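Local coordinates for protein vinylacetyl-CoA Delta-isomerase (Nitrosopumilus maritimus SCM1, PDB 6VJR) that probably dehydrates 4-hydroxybutyryl-CoA and isomerises vinylacetyl-CoA, using bound FAD and a [4Fe-4S] cluster, at residues Glu44-Leu48 against Lys89-Asn93; Val67-Leu71 against Leu82-Met86; Gln99-Gly103 against Asn140-Gly145. All coordinates share one frame; numbering follows the deposited sequence.

Interaction 1 (Glu44-Leu48 against Lys89-Asn93); sequences ETYDL and KLGQN
Leu90 packs against Glu44, Thr45 and Leu48 in a buried contact where helices 36-51 and 77-94 cross steeply in the N-terminal, HpaB-like part of the chain. Their local axes approach to 10.9 Å and their N-to-C directions lie 118° apart, so the touching surface is short and is filled by side chains rather than by close backbones. Leu90 lies at the middle of the contact: its two methyls divide the work, CD2 resting on Leu48 CD2 at 3.6 Å and on Glu44 CG at 3.9 Å, while CD1 reaches Thr45 CG2 at 4.1 Å. Leu48 already points at helix 77-94, and with CG anti to the backbone N (chi1 177°) its CD2 reaches Leu90 and also lies beside the aliphatic CG of Lys89. The ammonium end of Lys89 is outside this apolar patch; the residue makes a cation-pi contact with Phe495 of the second subunit. Thr45 turns its hydroxyl back to Val42 O of its own helix, leaving the methyl for Leu90. Leu90 also packs on Phe98 of the cluster pocket, its side chain about 7 Å from the iron-sulfur cluster. Beside the leucines sits a polar pair. Glu44 OE2 carries two partners, Asn93 ND2 and, in a salt bridge, Arg51 NH1 two turns further along the same helix, an arrangement that would probably favour the ionised carboxylate. Asn93 ND2 donates to OE2 at 3.0 Å, nearly head-on along the C-O bond, although the oxygen lies somewhat out of the Asn93 amide plane and the two flat groups are turned 67° against each other.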
loop_
_atom_site.group_PDB
_atom_site.type_symbol
_atom_site.label_atom_id
_atom_site.label_comp_id
_atom_site.label_asym_id
_atom_site.label_seq_id
_atom_site.Cartn_x
_atom_site.Cartn_y
_atom_site.Cartn_z
ATOM N N GLU A 44 32.778 16.470 -6.334
ATOM C CA GLU A 44 32.824 15.657 -5.120
ATOM C C GLU A 44 33.172 14.188 -5.405
ATOM O O GLU A 44 33.740 13.507 -4.543
ATOM C CB GLU A 44 31.543 15.811 -4.292
ATOM C CG GLU A 44 31.413 14.757 -3.202
ATOM C CD GLU A 44 32.411 14.768 -2.048
ATOM O OE1 GLU A 44 33.271 15.672 -1.949
ATOM O OE2 GLU A 44 32.339 13.784 -1.243
ATOM N N THR A 45 32.914 13.693 -6.620
ATOM C CA THR A 45 33.306 12.337 -6.968
ATOM C C THR A 45 34.832 12.228 -7.055
ATOM O O THR A 45 35.356 11.153 -6.820
ATOM C CB THR A 45 32.698 11.875 -8.286
ATOM O OG1 THR A 45 33.212 12.488 -9.466
ATOM C CG2 THR A 45 31.184 11.981 -8.290
ATOM N N TYR A 46 35.509 13.312 -7.431
ATOM C CA TYR A 46 36.961 13.334 -7.418
ATOM C C TYR A 46 37.460 13.489 -5.994
ATOM O O TYR A 46 38.425 12.844 -5.626
ATOM C CB TYR A 46 37.486 14.433 -8.344
ATOM C CG TYR A 46 37.301 14.241 -9.845
ATOM C CD1 TYR A 46 36.175 14.665 -10.531
ATOM C CD2 TYR A 46 38.296 13.628 -10.578
ATOM C CE1 TYR A 46 36.059 14.493 -11.906
ATOM C CE2 TYR A 46 38.223 13.494 -11.945
ATOM C CZ TYR A 46 37.091 13.913 -12.623
ATOM O OH TYR A 46 37.064 13.758 -13.977
ATOM N N ASP A 47 36.872 14.412 -5.238
ATOM C CA ASP A 47 37.323 14.673 -3.874
ATOM C C ASP A 47 37.178 13.430 -2.990
ATOM O O ASP A 47 38.008 13.151 -2.146
ATOM C CB ASP A 47 36.677 15.942 -3.334
ATOM C CG ASP A 47 37.115 17.237 -4.028
ATOM O OD1 ASP A 47 38.282 17.298 -4.565
ATOM O OD2 ASP A 47 36.317 18.213 -3.981
ATOM N N LEU A 48 36.078 12.690 -3.134
ATOM C CA LEU A 48 35.899 11.485 -2.343
ATOM C C LEU A 48 37.009 10.466 -2.616
ATOM O O LEU A 48 37.495 9.836 -1.686
ATOM C CB LEU A 48 34.516 10.899 -2.578
ATOM C CG LEU A 48 34.240 9.584 -1.852
ATOM C CD1 LEU A 48 34.256 9.909 -0.369
ATOM C CD2 LEU A 48 32.952 8.909 -2.253
ATOM N N LYS A 89 27.369 6.519 -0.317
ATOM C CA LYS A 89 28.165 7.558 0.321
ATOM C C LYS A 89 28.044 8.907 -0.400
ATOM O O LYS A 89 27.912 9.944 0.241
ATOM C CB LYS A 89 29.631 7.106 0.405
ATOM C CG LYS A 89 30.589 8.090 0.975
ATOM C CD LYS A 89 30.227 8.505 2.358
ATOM C CE LYS A 89 30.380 7.480 3.338
ATOM N NZ LYS A 89 30.861 8.180 4.546
ATOM N N LEU A 90 28.144 8.931 -1.729
ATOM C CA LEU A 90 28.037 10.179 -2.497
ATOM C C LEU A 90 26.631 10.764 -2.366
ATOM O O LEU A 90 26.477 11.982 -2.269
ATOM C CB LEU A 90 28.458 9.924 -3.944
ATOM C CG LEU A 90 29.945 9.687 -4.188
ATOM C CD1 LEU A 90 30.150 9.093 -5.571
ATOM C CD2 LEU A 90 30.615 11.019 -4.010
ATOM N N GLY A 91 25.614 9.900 -2.343
ATOM C CA GLY A 91 24.265 10.375 -2.079
ATOM C C GLY A 91 24.152 11.109 -0.725
ATOM O O GLY A 91 23.509 12.163 -0.596
ATOM N N GLN A 92 24.733 10.524 0.314
ATOM C CA GLN A 92 24.794 11.160 1.624
ATOM C C GLN A 92 25.506 12.515 1.572
ATOM O O GLN A 92 25.118 13.435 2.268
ATOM C CB GLN A 92 25.494 10.271 2.634
ATOM C CG GLN A 92 24.735 9.017 3.017
ATOM C CD GLN A 92 25.411 8.240 4.119
ATOM O OE1 GLN A 92 26.541 8.533 4.538
ATOM N NE2 GLN A 92 24.670 7.295 4.645
ATOM N N ASN A 93 26.633 12.590 0.832
ATOM C CA ASN A 93 27.477 13.758 0.806
ATOM C C ASN A 93 26.931 14.908 -0.033
ATOM O O ASN A 93 27.272 16.062 0.264
ATOM C CB ASN A 93 28.856 13.408 0.285
ATOM C CG ASN A 93 29.654 12.520 1.197
ATOM O OD1 ASN A 93 29.240 12.215 2.313
ATOM N ND2 ASN A 93 30.853 12.178 0.741
#

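Interaction 2 (Val67-Leu71 against Leu82-Met86); sequences VNRFL and LQNKM
Met86 sets its terminal methyl over the centre of one face of the Phe70 ring, and Leu82, one helical turn earlier, covers a face of the Arg69 guanidinium: two flat groups of segment 67-71 are each met face-on by an aliphatic group of helix 77-94. The methyl CE stands 3.5 Å from the Phe70 centroid and only 11° off the ring normal, a CH-pi contact in which all six ring carbons lie within about 4 Å of CE, CE2 being nearest. The sulfur SD approaches the same ring obliquely at 4.4 Å from the centroid, making this a Met-aromatic contact led by the methyl. Met86 reaches out because it runs extended through its first two torsions and bends only at the last (chi3 70°), which tips CE onto the ring. On the way SD passes Arg69 CB at 3.8 Å, the two chains sliding past each other in opposite directions. Arg69 reaches extended to the helix, and the bend at chi3 (-56°) turns a guanidinium face to Leu82, whose CB sits over the centre of the plane and whose CD1 lies 3.6 Å from NH1. The charged group is held from outside the pair: NE donates to Leu55 O and NH1 to Ala54 O. A water links Arg69 O, at 2.8 Å, to Gln83 NE2, at 3.0 Å; Gln83 OE1 is held by Arg291 NH1. Before the short 3-10 turn, Asn68 OD1 accepts from Phe70 N at 2.9 Å, an Asx turn that shapes the chain as it leaves strand 66-68. That strand pairs with strand 57-59, while Phe70 continues onto Cys101 and Met104 of helix 101-121, so the contact fills the corner between the two-stranded sheet and helices 77-94 and 101-121.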
loop_
_atom_site.group_PDB
_atom_site.type_symbol
_atom_site.label_atom_id
_atom_site.label_comp_id
_atom_site.label_asym_id
_atom_site.label_seq_id
_atom_site.Cartn_x
_atom_site.Cartn_y
_atom_site.Cartn_z
ATOM N N VAL A 67 42.608 3.942 -10.432
ATOM C CA VAL A 67 41.655 4.736 -11.190
ATOM C C VAL A 67 40.443 5.088 -10.331
ATOM O O VAL A 67 40.107 4.403 -9.384
ATOM C CB VAL A 67 41.186 4.044 -12.489
ATOM C CG1 VAL A 67 42.381 3.647 -13.355
ATOM C CG2 VAL A 67 40.348 2.808 -12.209
ATOM N N ASN A 68 39.783 6.182 -10.681
ATOM C CA ASN A 68 38.506 6.488 -10.063
ATOM C C ASN A 68 37.563 5.300 -10.293
ATOM O O ASN A 68 37.473 4.782 -11.392
ATOM C CB ASN A 68 37.954 7.799 -10.604
ATOM C CG ASN A 68 36.766 8.275 -9.812
ATOM O OD1 ASN A 68 35.673 7.728 -9.941
ATOM N ND2 ASN A 68 36.966 9.295 -8.995
ATOM N N ARG A 69 36.826 4.905 -9.245
ATOM C CA ARG A 69 35.932 3.748 -9.345
ATOM C C ARG A 69 34.852 3.931 -10.416
ATOM O O ARG A 69 34.428 2.955 -11.008
ATOM C CB ARG A 69 35.345 3.338 -7.990
ATOM C CG ARG A 69 34.487 2.084 -8.048
ATOM C CD ARG A 69 34.132 1.631 -6.670
ATOM N NE ARG A 69 35.244 1.379 -5.757
ATOM C CZ ARG A 69 36.076 0.352 -5.789
ATOM N NH1 ARG A 69 36.982 0.247 -4.836
ATOM N NH2 ARG A 69 35.991 -0.594 -6.708
ATOM N N PHE A 70 34.488 5.163 -10.755
ATOM C CA PHE A 70 33.555 5.387 -11.852
ATOM C C PHE A 70 34.109 4.991 -13.216
ATOM O O PHE A 70 33.337 4.803 -14.155
ATOM C CB PHE A 70 33.066 6.834 -11.902
ATOM C CG PHE A 70 32.083 7.169 -10.805
ATOM C CD1 PHE A 70 30.782 6.693 -10.871
ATOM C CD2 PHE A 70 32.447 7.919 -9.709
ATOM C CE1 PHE A 70 29.857 7.025 -9.892
ATOM C CE2 PHE A 70 31.529 8.241 -8.726
ATOM C CZ PHE A 70 30.231 7.819 -8.830
ATOM N N LEU A 71 35.431 4.796 -13.332
ATOM C CA LEU A 71 36.044 4.424 -14.611
ATOM C C LEU A 71 36.492 2.962 -14.624
ATOM O O LEU A 71 37.171 2.516 -15.567
ATOM C CB LEU A 71 37.247 5.345 -14.839
ATOM C CG LEU A 71 36.936 6.825 -15.079
ATOM C CD1 LEU A 71 38.196 7.690 -14.986
ATOM C CD2 LEU A 71 36.274 6.958 -16.419
ATOM N N LEU A 82 31.239 -2.553 -4.146
ATOM C CA LEU A 82 31.909 -1.293 -3.862
ATOM C C LEU A 82 31.345 -0.114 -4.653
ATOM O O LEU A 82 31.324 1.021 -4.155
ATOM C CB LEU A 82 33.391 -1.493 -4.107
ATOM C CG LEU A 82 34.104 -2.215 -2.965
ATOM C CD1 LEU A 82 35.453 -2.680 -3.447
ATOM C CD2 LEU A 82 34.337 -1.328 -1.748
ATOM N N GLN A 83 30.854 -0.372 -5.875
ATOM C CA GLN A 83 30.155 0.677 -6.628
ATOM C C GLN A 83 28.967 1.163 -5.785
ATOM O O GLN A 83 28.778 2.380 -5.628
ATOM C CB GLN A 83 29.552 0.206 -7.963
ATOM C CG GLN A 83 30.573 -0.210 -9.012
ATOM C CD GLN A 83 29.936 -0.809 -10.244
ATOM O OE1 GLN A 83 28.814 -1.325 -10.196
ATOM N NE2 GLN A 83 30.619 -0.719 -11.360
ATOM N N ASN A 84 28.191 0.219 -5.237
ATOM C CA ASN A 84 27.007 0.557 -4.425
ATOM C C ASN A 84 27.368 1.287 -3.131
ATOM O O ASN A 84 26.741 2.260 -2.761
ATOM C CB ASN A 84 26.180 -0.681 -4.117
ATOM C CG ASN A 84 25.422 -1.310 -5.256
ATOM O OD1 ASN A 84 25.076 -2.491 -5.160
ATOM N ND2 ASN A 84 25.086 -0.558 -6.297
ATOM N N LYS A 85 28.434 0.858 -2.459
ATOM C CA LYS A 85 28.884 1.525 -1.232
ATOM C C LYS A 85 29.261 2.985 -1.529
ATOM O O LYS A 85 28.878 3.904 -0.805
ATOM C CB LYS A 85 30.036 0.755 -0.633
ATOM C CG LYS A 85 29.686 -0.618 -0.124
ATOM C CD LYS A 85 30.838 -1.354 0.496
ATOM C CE LYS A 85 30.391 -2.534 1.266
ATOM N NZ LYS A 85 31.519 -3.294 1.753
ATOM N N MET A 86 30.018 3.200 -2.616
ATOM C CA MET A 86 30.391 4.523 -3.095
ATOM C C MET A 86 29.162 5.372 -3.414
ATOM O O MET A 86 29.109 6.550 -3.055
ATOM C CB MET A 86 31.398 4.391 -4.253
ATOM C CG MET A 86 31.789 5.762 -4.814
ATOM S SD MET A 86 32.917 5.639 -6.204
ATOM C CE MET A 86 31.882 4.968 -7.499
HETATM O O HOH W 1 33.382 0.352 -11.140
#

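Interaction 3 (Gln99-Gly103 against Asn140-Gly145); sequences QRCVG and NLVIGG. With SF4 (iron/sulfur cluster), chain E; FAD (flavin-adenine dinucleotide), chain F.
Gly103 and Gly145 bring the backbones together, their CA atoms only 4.7 Å apart, and Gly103 CA points a C-H at Ile143 O from 3.2 Å; neither glycine has a side chain to hold the segments apart. Away from this tight point the gap widens and is spanned by Arg100 and by water. Arg100 is extended from CG to NE and runs alongside segment 140-145. Its NH2 donates weakly to both Leu141 O, at 3.1 Å, and Asn140 OD1, the latter near the guanidinium plane; Asn140 ND2 is bonded to Ile2 O. A water accepts a hydrogen bond from NE at 2.8 Å and donates to Leu141 O, while Val142 CG2 rests over one face toward the rim. NH1 is bonded to Thr45 OG1, and Tyr46 makes a cation-pi contact with the group. Nearer the glycines, another water accepts from Gly103 N and lies close to Ile143 O. The contact sets the first part of helix 101-121 on strand 143-146, an edge strand, within this chain, of the four-stranded sheet; the chain's C-terminal family belongs to the acyl-CoA dehydrogenase clan. Here the two cofactors come close. Cys101 points away from the strand and its SG binds iron FE4 of the cluster at 2.4 Å. Val102 stands between: CG1, anti to its backbone N (chi1 -165°), touches Gly145 O at 3.4 Å, and CG2 faces cluster sulfur S2 and flavin O4. Gly145 O in turn accepts a hydrogen bond from flavin N3, nearly straight at 3.0 Å and 165° at the hydrogen.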
loop_
_atom_site.group_PDB
_atom_site.type_symbol
_atom_site.label_atom_id
_atom_site.label_comp_id
_atom_site.label_asym_id
_atom_site.label_seq_id
_atom_site.Cartn_x
_atom_site.Cartn_y
_atom_site.Cartn_z
ATOM N N GLN A 99 25.786 12.149 -11.075
ATOM C CA GLN A 99 25.871 12.078 -12.532
ATOM C C GLN A 99 26.766 10.990 -13.120
ATOM O O GLN A 99 26.514 10.576 -14.250
ATOM C CB GLN A 99 26.285 13.438 -13.077
ATOM C CG GLN A 99 25.250 14.507 -12.813
ATOM C CD GLN A 99 25.819 15.887 -12.593
ATOM O OE1 GLN A 99 26.358 16.514 -13.522
ATOM N NE2 GLN A 99 25.678 16.390 -11.364
ATOM N N ARG A 100 27.834 10.568 -12.449
ATOM C CA ARG A 100 28.888 9.811 -13.137
ATOM C C ARG A 100 28.590 8.284 -13.216
ATOM O O ARG A 100 29.337 7.515 -13.861
ATOM C CB ARG A 100 30.124 10.128 -12.291
ATOM C CG ARG A 100 31.434 10.227 -13.042
ATOM C CD ARG A 100 32.564 10.858 -12.257
ATOM N NE ARG A 100 33.810 10.402 -12.870
ATOM C CZ ARG A 100 34.988 10.615 -12.381
ATOM N NH1 ARG A 100 35.122 11.216 -11.225
ATOM N NH2 ARG A 100 36.065 10.196 -13.064
ATOM N N CYS A 101 27.506 7.831 -12.569
ATOM C CA CYS A 101 27.111 6.420 -12.550
ATOM C C CYS A 101 26.767 5.977 -13.974
ATOM O O CYS A 101 26.992 4.831 -14.325
ATOM C CB CYS A 101 25.904 6.134 -11.643
ATOM S SG CYS A 101 26.122 6.826 -9.985
ATOM N N VAL A 102 26.102 6.839 -14.775
ATOM C CA VAL A 102 25.610 6.411 -16.084
ATOM C C VAL A 102 26.756 5.917 -16.969
ATOM O O VAL A 102 26.702 4.842 -17.607
ATOM C CB VAL A 102 24.830 7.539 -16.784
ATOM C CG1 VAL A 102 24.035 6.971 -17.930
ATOM C CG2 VAL A 102 23.913 8.271 -15.836
ATOM N N GLY A 103 27.839 6.700 -16.982
ATOM C CA GLY A 103 29.010 6.350 -17.790
ATOM C C GLY A 103 29.694 5.077 -17.296
ATOM O O GLY A 103 30.187 4.263 -18.093
ATOM N N ASN A 140 41.542 10.386 -16.268
ATOM C CA ASN A 140 40.608 10.527 -15.146
ATOM C C ASN A 140 39.419 11.413 -15.508
ATOM O O ASN A 140 39.185 12.419 -14.844
ATOM C CB ASN A 140 41.294 10.969 -13.860
ATOM C CG ASN A 140 40.468 10.662 -12.638
ATOM O OD1 ASN A 140 39.451 9.958 -12.703
ATOM N ND2 ASN A 140 40.862 11.199 -11.510
ATOM N N LEU A 141 38.686 11.020 -16.565
ATOM C CA LEU A 141 37.647 11.835 -17.194
ATOM C C LEU A 141 36.243 11.432 -16.734
ATOM O O LEU A 141 36.033 10.365 -16.157
ATOM C CB LEU A 141 37.774 11.728 -18.721
ATOM C CG LEU A 141 39.161 12.109 -19.251
ATOM C CD1 LEU A 141 39.203 12.082 -20.777
ATOM C CD2 LEU A 141 39.608 13.463 -18.718
ATOM N N VAL A 142 35.294 12.311 -17.025
ATOM C CA VAL A 142 33.865 12.101 -16.781
ATOM C C VAL A 142 33.215 11.692 -18.100
ATOM O O VAL A 142 33.369 12.382 -19.124
ATOM C CB VAL A 142 33.240 13.388 -16.206
ATOM C CG1 VAL A 142 31.720 13.288 -16.096
ATOM C CG2 VAL A 142 33.867 13.763 -14.858
ATOM N N ILE A 143 32.483 10.562 -18.040
ATOM C CA ILE A 143 31.892 9.946 -19.218
ATOM C C ILE A 143 30.371 9.948 -19.057
ATOM O O ILE A 143 29.860 9.417 -18.082
ATOM C CB ILE A 143 32.379 8.500 -19.372
ATOM C CG1 ILE A 143 33.910 8.340 -19.215
ATOM C CG2 ILE A 143 31.846 7.904 -20.682
ATOM C CD1 ILE A 143 34.740 9.144 -20.182
ATOM N N GLY A 144 29.675 10.538 -20.020
ATOM C CA GLY A 144 28.232 10.456 -20.129
ATOM C C GLY A 144 27.788 9.166 -20.836
ATOM O O GLY A 144 28.444 8.688 -21.745
ATOM N N GLY A 145 26.561 8.717 -20.519
ATOM C CA GLY A 145 25.985 7.543 -21.130
ATOM C C GLY A 145 24.716 7.962 -21.811
ATOM O O GLY A 145 23.722 8.188 -21.137
HETATM FE FE1 SF4 E . 21.608 7.811 -11.585
HETATM FE FE2 SF4 E . 21.668 8.376 -8.897
HETATM FE FE3 SF4 E . 22.525 10.149 -10.597
HETATM FE FE4 SF4 E . 24.040 8.001 -10.058
HETATM S S1 SF4 E . 23.582 9.693 -8.664
HETATM S S2 SF4 E . 23.563 8.875 -12.187
HETATM S S3 SF4 E . 22.363 6.391 -9.879
HETATM S S4 SF4 E . 20.396 9.345 -10.535
HETATM P PA FAD F . 8.101 7.227 -22.292
HETATM O O1A FAD F . 8.721 6.069 -22.958
HETATM O O2A FAD F . 7.438 8.233 -23.144
HETATM O O5B FAD F . 7.204 6.633 -21.117
HETATM C C5B FAD F . 5.936 7.225 -20.745
HETATM C C4B FAD F . 4.985 6.121 -20.386
HETATM O O4B FAD F . 4.601 5.408 -21.587
HETATM C C3B FAD F . 5.495 5.053 -19.400
HETATM O O3B FAD F . 4.439 4.631 -18.533
HETATM C C2B FAD F . 5.911 3.910 -20.318
HETATM O O2B FAD F . 5.950 2.614 -19.741
HETATM C C1B FAD F . 4.849 4.018 -21.415
HETATM N N9A FAD F . 5.289 3.505 -22.706
HETATM C C8A FAD F . 6.246 3.994 -23.570
HETATM N N7A FAD F . 6.384 3.315 -24.681
HETATM C C5A FAD F . 5.475 2.283 -24.539
HETATM C C6A FAD F . 5.137 1.205 -25.383
HETATM N N6A FAD F . 5.673 1.038 -26.593
HETATM N N1A FAD F . 4.233 0.310 -24.922
HETATM C C2A FAD F . 3.675 0.524 -23.717
HETATM N N3A FAD F . 3.880 1.514 -22.850
HETATM C C4A FAD F . 4.808 2.372 -23.316
HETATM N N1 FAD F . 18.668 8.409 -20.326
HETATM C C2 FAD F . 19.945 8.357 -20.829
HETATM O O2 FAD F . 20.230 7.748 -21.873
HETATM N N3 FAD F . 20.966 8.949 -20.109
HETATM C C4 FAD F . 20.841 9.634 -18.935
HETATM O O4 FAD F . 21.782 10.217 -18.424
HETATM C C4X FAD F . 19.468 9.763 -18.472
HETATM N N5 FAD F . 19.241 10.445 -17.344
HETATM C C5X FAD F . 17.931 10.748 -17.040
HETATM C C6 FAD F . 17.634 11.650 -16.008
HETATM C C7 FAD F . 16.330 12.014 -15.707
HETATM C C7M FAD F . 16.064 13.068 -14.660
HETATM C C8 FAD F . 15.264 11.353 -16.351
HETATM C C8M FAD F . 13.843 11.644 -15.966
HETATM C C9 FAD F . 15.523 10.400 -17.307
HETATM C C9A FAD F . 16.859 10.111 -17.686
HETATM N N10 FAD F . 17.153 9.244 -18.737
HETATM C C10 FAD F . 18.450 9.105 -19.232
HETATM C "C1'" FAD F . 16.010 8.815 -19.567
HETATM C "C2'" FAD F . 15.173 7.655 -19.086
HETATM O "O2'" FAD F . 15.877 6.454 -19.403
HETATM C "C3'" FAD F . 13.804 7.677 -19.780
HETATM O "O3'" FAD F . 13.106 8.781 -19.235
HETATM C "C4'" FAD F . 13.007 6.365 -19.701
HETATM O "O4'" FAD F . 13.618 5.352 -20.512
HETATM C "C5'" FAD F . 11.563 6.530 -20.136
HETATM O "O5'" FAD F . 11.519 7.028 -21.464
HETATM P P FAD F . 10.717 8.315 -21.815
HETATM O O1P FAD F . 11.115 9.458 -20.992
HETATM O O2P FAD F . 10.768 8.451 -23.279
HETATM O O3P FAD F . 9.192 8.036 -21.409
HETATM O O HOH W 2 27.696 9.412 -16.093
HETATM O O HOH W 3 33.643 9.009 -15.322
HETATM O O HOH W 4 30.768 8.575 -15.928
#

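In the fold
Of the segments in these contacts, that on helix 36-51 comes first in the chain, and interaction 1 closes the long loop that ends on helix 77-94. Interaction 2 lies wholly within that loop, closing the shorter one from strand 66-68 to an earlier part of the same helix. Interaction 3 opens only afterwards, in series, bringing strand 143-146 back to helix 101-121 over an almost entirely helical connection. The three sites touch: Asn68 ND2 probably bonds to Thr45 O, and Tyr46 OH probably bonds to Asn140 O. Together they join helices 36-51, 77-94 and 101-121, the two-stranded 57-59/66-68 sheet and strand 143-146 of the four-stranded sheet, while interactions 1 and 2 also reach the second subunit.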